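Local coordinates for protein ADP-dependent (S)-NAD(P)H-hydrate dehydratase (Enterococcus faecalis, PDB 2R3B) that probably dehydrates the S-form of hydrated NADH and NADPH at the expense of ADP, repairing these damaged cofactors, and adopts a ribokinase-like fold, at residues B[60-72]-B[278-290]. Numbering follows the deposited sequence.
Sequences IIMSTEACINSGA and PTKISQALPTYMK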
# COMPACT_ATOMS: atom_id res chain seq x y z
N ILE B 60 -13.73 -1.19 8.89
CA ILE B 60 -14.32 -0.13 8.10
C ILE B 60 -13.54 0.13 6.82
O ILE B 60 -14.13 0.52 5.80
CB ILE B 60 -14.56 1.16 8.94
CG1 ILE B 60 -15.69 1.98 8.31
CG2 ILE B 60 -13.30 1.97 9.08
CD1 ILE B 60 -17.06 1.34 8.40
N ILE B 61 -12.25 -0.12 6.86
CA ILE B 61 -11.42 0.02 5.67
C ILE B 61 -11.87 -1.00 4.63
O ILE B 61 -11.97 -0.71 3.42
CB ILE B 61 -9.92 -0.12 6.04
CG1 ILE B 61 -9.51 1.11 6.88
CG2 ILE B 61 -9.03 -0.22 4.79
CD1 ILE B 61 -8.06 1.03 7.49
N MSE B 62 -12.18 -2.21 5.09
CA MSE B 62 -12.66 -3.24 4.17
C MSE B 62 -14.06 -2.95 3.60
O MSE B 62 -14.30 -3.12 2.40
CB MSE B 62 -12.57 -4.63 4.86
CG MSE B 62 -11.12 -5.07 5.03
SE MSE B 62 -10.90 -6.85 5.62
CE MSE B 62 -11.36 -6.61 7.45
N SER B 63 -14.97 -2.43 4.43
CA SER B 63 -16.23 -1.95 3.92
C SER B 63 -16.09 -0.85 2.90
O SER B 63 -16.84 -0.79 1.92
CB SER B 63 -17.11 -1.42 5.05
OG SER B 63 -17.38 -2.43 5.98
N THR B 64 -15.16 0.07 3.16
CA THR B 64 -14.90 1.20 2.24
C THR B 64 -14.44 0.70 0.89
O THR B 64 -14.96 1.15 -0.13
CB THR B 64 -13.88 2.15 2.88
OG1 THR B 64 -14.42 2.59 4.14
CG2 THR B 64 -13.58 3.35 1.94
N GLU B 65 -13.50 -0.22 0.86
CA GLU B 65 -13.00 -0.74 -0.42
C GLU B 65 -14.15 -1.40 -1.22
O GLU B 65 -14.25 -1.26 -2.44
CB GLU B 65 -11.85 -1.73 -0.17
CG GLU B 65 -11.17 -2.20 -1.47
CD GLU B 65 -9.75 -2.73 -1.29
OE1 GLU B 65 -9.42 -3.17 -0.16
OE2 GLU B 65 -8.98 -2.70 -2.31
N ALA B 66 -15.01 -2.14 -0.52
CA ALA B 66 -16.17 -2.82 -1.13
C ALA B 66 -17.12 -1.77 -1.72
O ALA B 66 -17.60 -1.90 -2.86
CB ALA B 66 -16.92 -3.67 -0.05
N CYS B 67 -17.40 -0.73 -0.96
CA CYS B 67 -18.34 0.31 -1.40
C CYS B 67 -17.86 1.06 -2.66
O CYS B 67 -18.60 1.18 -3.65
CB CYS B 67 -18.61 1.27 -0.24
SG CYS B 67 -19.90 2.48 -0.54
N ILE B 68 -16.61 1.50 -2.64
CA ILE B 68 -16.01 2.18 -3.78
C ILE B 68 -16.01 1.28 -4.99
O ILE B 68 -16.49 1.66 -6.06
CB ILE B 68 -14.57 2.59 -3.47
CG1 ILE B 68 -14.59 3.66 -2.37
CG2 ILE B 68 -13.86 3.11 -4.74
CD1 ILE B 68 -13.24 3.85 -1.77
N ASN B 69 -15.51 0.06 -4.82
CA ASN B 69 -15.44 -0.87 -5.94
C ASN B 69 -16.81 -1.34 -6.48
O ASN B 69 -16.90 -1.79 -7.61
CB ASN B 69 -14.62 -2.09 -5.55
CG ASN B 69 -13.16 -1.90 -5.77
OD1 ASN B 69 -12.71 -1.98 -6.92
ND2 ASN B 69 -12.40 -1.66 -4.70
N SER B 70 -17.86 -1.23 -5.67
CA SER B 70 -19.21 -1.60 -6.09
C SER B 70 -19.85 -0.54 -7.00
O SER B 70 -20.86 -0.81 -7.67
CB SER B 70 -20.12 -1.81 -4.87
OG SER B 70 -20.53 -0.56 -4.37
N GLY B 71 -19.27 0.65 -7.04
CA GLY B 71 -19.76 1.73 -7.88
C GLY B 71 -20.42 2.90 -7.19
O GLY B 71 -20.95 3.78 -7.87
N ALA B 72 -20.44 2.96 -5.87
CA ALA B 72 -20.98 4.13 -5.19
C ALA B 72 -20.37 5.41 -5.72
O ALA B 72 -19.14 5.51 -5.96
CB ALA B 72 -20.79 4.01 -3.61
N PRO B 278 -10.96 -11.16 2.09
CA PRO B 278 -12.14 -10.34 1.74
C PRO B 278 -11.90 -9.19 0.77
O PRO B 278 -12.79 -8.84 -0.04
CB PRO B 278 -12.57 -9.80 3.10
CG PRO B 278 -12.18 -10.82 4.03
CD PRO B 278 -10.82 -11.27 3.54
N THR B 279 -10.73 -8.58 0.85
CA THR B 279 -10.39 -7.52 -0.07
C THR B 279 -10.31 -7.99 -1.52
O THR B 279 -10.55 -7.19 -2.42
CB THR B 279 -9.08 -6.84 0.31
OG1 THR B 279 -8.06 -7.82 0.33
CG2 THR B 279 -9.21 -6.22 1.70
N LYS B 280 -10.04 -9.29 -1.75
CA LYS B 280 -10.09 -9.82 -3.14
C LYS B 280 -11.50 -9.86 -3.73
O LYS B 280 -11.66 -9.70 -4.96
CB LYS B 280 -9.49 -11.22 -3.24
CG LYS B 280 -8.00 -11.21 -3.19
CD LYS B 280 -7.40 -12.59 -3.41
CE LYS B 280 -7.52 -13.07 -4.87
NZ LYS B 280 -6.67 -14.32 -5.21
N ILE B 281 -12.52 -10.02 -2.89
CA ILE B 281 -13.89 -9.96 -3.36
C ILE B 281 -14.16 -8.54 -3.82
O ILE B 281 -14.64 -8.31 -4.91
CB ILE B 281 -14.91 -10.38 -2.30
CG1 ILE B 281 -14.71 -11.87 -1.95
CG2 ILE B 281 -16.36 -10.09 -2.79
CD1 ILE B 281 -15.53 -12.34 -0.71
N SER B 282 -13.81 -7.57 -2.99
CA SER B 282 -14.02 -6.16 -3.38
C SER B 282 -13.33 -5.79 -4.71
O SER B 282 -13.90 -5.10 -5.57
CB SER B 282 -13.55 -5.24 -2.24
OG SER B 282 -14.36 -5.50 -1.08
N GLN B 283 -12.08 -6.22 -4.86
CA GLN B 283 -11.28 -5.84 -6.03
C GLN B 283 -11.85 -6.45 -7.32
O GLN B 283 -11.68 -5.91 -8.39
CB GLN B 283 -9.81 -6.22 -5.80
CG GLN B 283 -9.16 -5.30 -4.77
CD GLN B 283 -7.95 -5.89 -4.03
OE1 GLN B 283 -7.51 -7.04 -4.27
NE2 GLN B 283 -7.43 -5.10 -3.07
N ALA B 284 -12.57 -7.55 -7.18
CA ALA B 284 -13.23 -8.23 -8.31
C ALA B 284 -14.56 -7.62 -8.73
O ALA B 284 -15.09 -7.95 -9.81
CB ALA B 284 -13.42 -9.69 -8.01
N LEU B 285 -15.12 -6.71 -7.92
CA LEU B 285 -16.45 -6.18 -8.21
C LEU B 285 -16.60 -5.54 -9.59
O LEU B 285 -17.57 -5.86 -10.29
CB LEU B 285 -16.91 -5.21 -7.15
CG LEU B 285 -17.30 -5.91 -5.84
CD1 LEU B 285 -17.36 -4.86 -4.71
CD2 LEU B 285 -18.62 -6.77 -5.94
N PRO B 286 -15.69 -4.64 -9.98
CA PRO B 286 -15.89 -4.00 -11.29
C PRO B 286 -15.98 -4.94 -12.50
O PRO B 286 -16.82 -4.73 -13.37
CB PRO B 286 -14.71 -3.04 -11.40
CG PRO B 286 -14.33 -2.75 -9.93
CD PRO B 286 -14.54 -4.07 -9.25
N THR B 287 -15.15 -5.98 -12.53
CA THR B 287 -15.20 -6.96 -13.64
C THR B 287 -16.43 -7.85 -13.60
O THR B 287 -17.08 -8.09 -14.62
CB THR B 287 -13.93 -7.77 -13.75
OG1 THR B 287 -13.65 -8.41 -12.50
CG2 THR B 287 -12.78 -6.87 -14.09
N TYR B 288 -16.81 -8.30 -12.41
CA TYR B 288 -18.03 -9.09 -12.29
C TYR B 288 -19.29 -8.31 -12.62
O TYR B 288 -20.17 -8.82 -13.31
CB TYR B 288 -18.16 -9.68 -10.88
CG TYR B 288 -17.46 -11.00 -10.70
CD1 TYR B 288 -16.08 -11.04 -10.56
CD2 TYR B 288 -18.17 -12.20 -10.73
CE1 TYR B 288 -15.42 -12.26 -10.38
CE2 TYR B 288 -17.52 -13.42 -10.56
CZ TYR B 288 -16.14 -13.43 -10.39
OH TYR B 288 -15.44 -14.63 -10.21
N MSE B 289 -19.39 -7.07 -12.13
CA MSE B 289 -20.59 -6.29 -12.37
C MSE B 289 -20.76 -5.95 -13.85
O MSE B 289 -21.88 -5.93 -14.35
CB MSE B 289 -20.60 -5.02 -11.52
CG MSE B 289 -20.72 -5.36 -10.04
SE MSE B 289 -20.69 -3.82 -8.89
CE MSE B 289 -22.31 -3.07 -9.42
N LYS B 290 -19.65 -5.74 -14.56
CA LYS B 290 -19.71 -5.48 -15.99
C LYS B 290 -20.35 -6.66 -16.74
O LYS B 290 -21.11 -6.47 -17.67
CB LYS B 290 -18.29 -5.21 -16.52
CG LYS B 290 -18.26 -4.74 -17.98
CD LYS B 290 -18.85 -3.34 -18.15
CE LYS B 290 -18.95 -2.99 -19.62
NZ LYS B 290 -19.38 -1.58 -19.72
O HOH W 1 -13.12 -5.37 1.29
O HOH W 2 -10.84 -3.23 -8.34
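Two nearly parallel helices of the ribokinase-like fold, 57-70 and 278-292, pack where Ala66 meets Ser282; over residues 60-70 and 278-290 their axes come within 7.9 Å at an angle of 5°. Here the CA atoms of Ala66 and Ser282 are 4.6 Å apart, and Ser282 OG lies against the methyl of Ala66. That hydroxyl, anti to its own carbonyl carbon (chi1 -62°), also hydrogen-bonds a water that donates to Met62 O; the water bridges the two helices and gives the buried hydroxyl a polar partner.

One turn on, Asn69 is a knob in the hole formed by Ser282, Gln283, Leu285 and Pro286, its CB 3.1 Å from Ser282 O. Asn69 ND2 turns back to Glu65 O (2.9 Å), on the face opposite Asn69 N, while OD1 lies 3.5 Å from Pro286 CG and takes a water shared with Gln283 O. Leu285 CD1 packs against Ala66 O. Farther along, the selenium and terminal methyl of Met289, a selenomethionine, lie against Ser70 O in van der Waals contact.

The direct hydrogen bond between the helices runs from Gln283 NE2 to Glu65 OE2 (3.0 Å, 163°), meeting the oxygen from above the carboxylate plane. Glu65 OE1 touches the methyl of Thr279 and forms a salt bridge with Arg90. Arg90 probably compensates the buried charge of Glu65, Gln283 adds a hydrogen bond to the other oxygen, and the carboxylate is gripped at both oxygens.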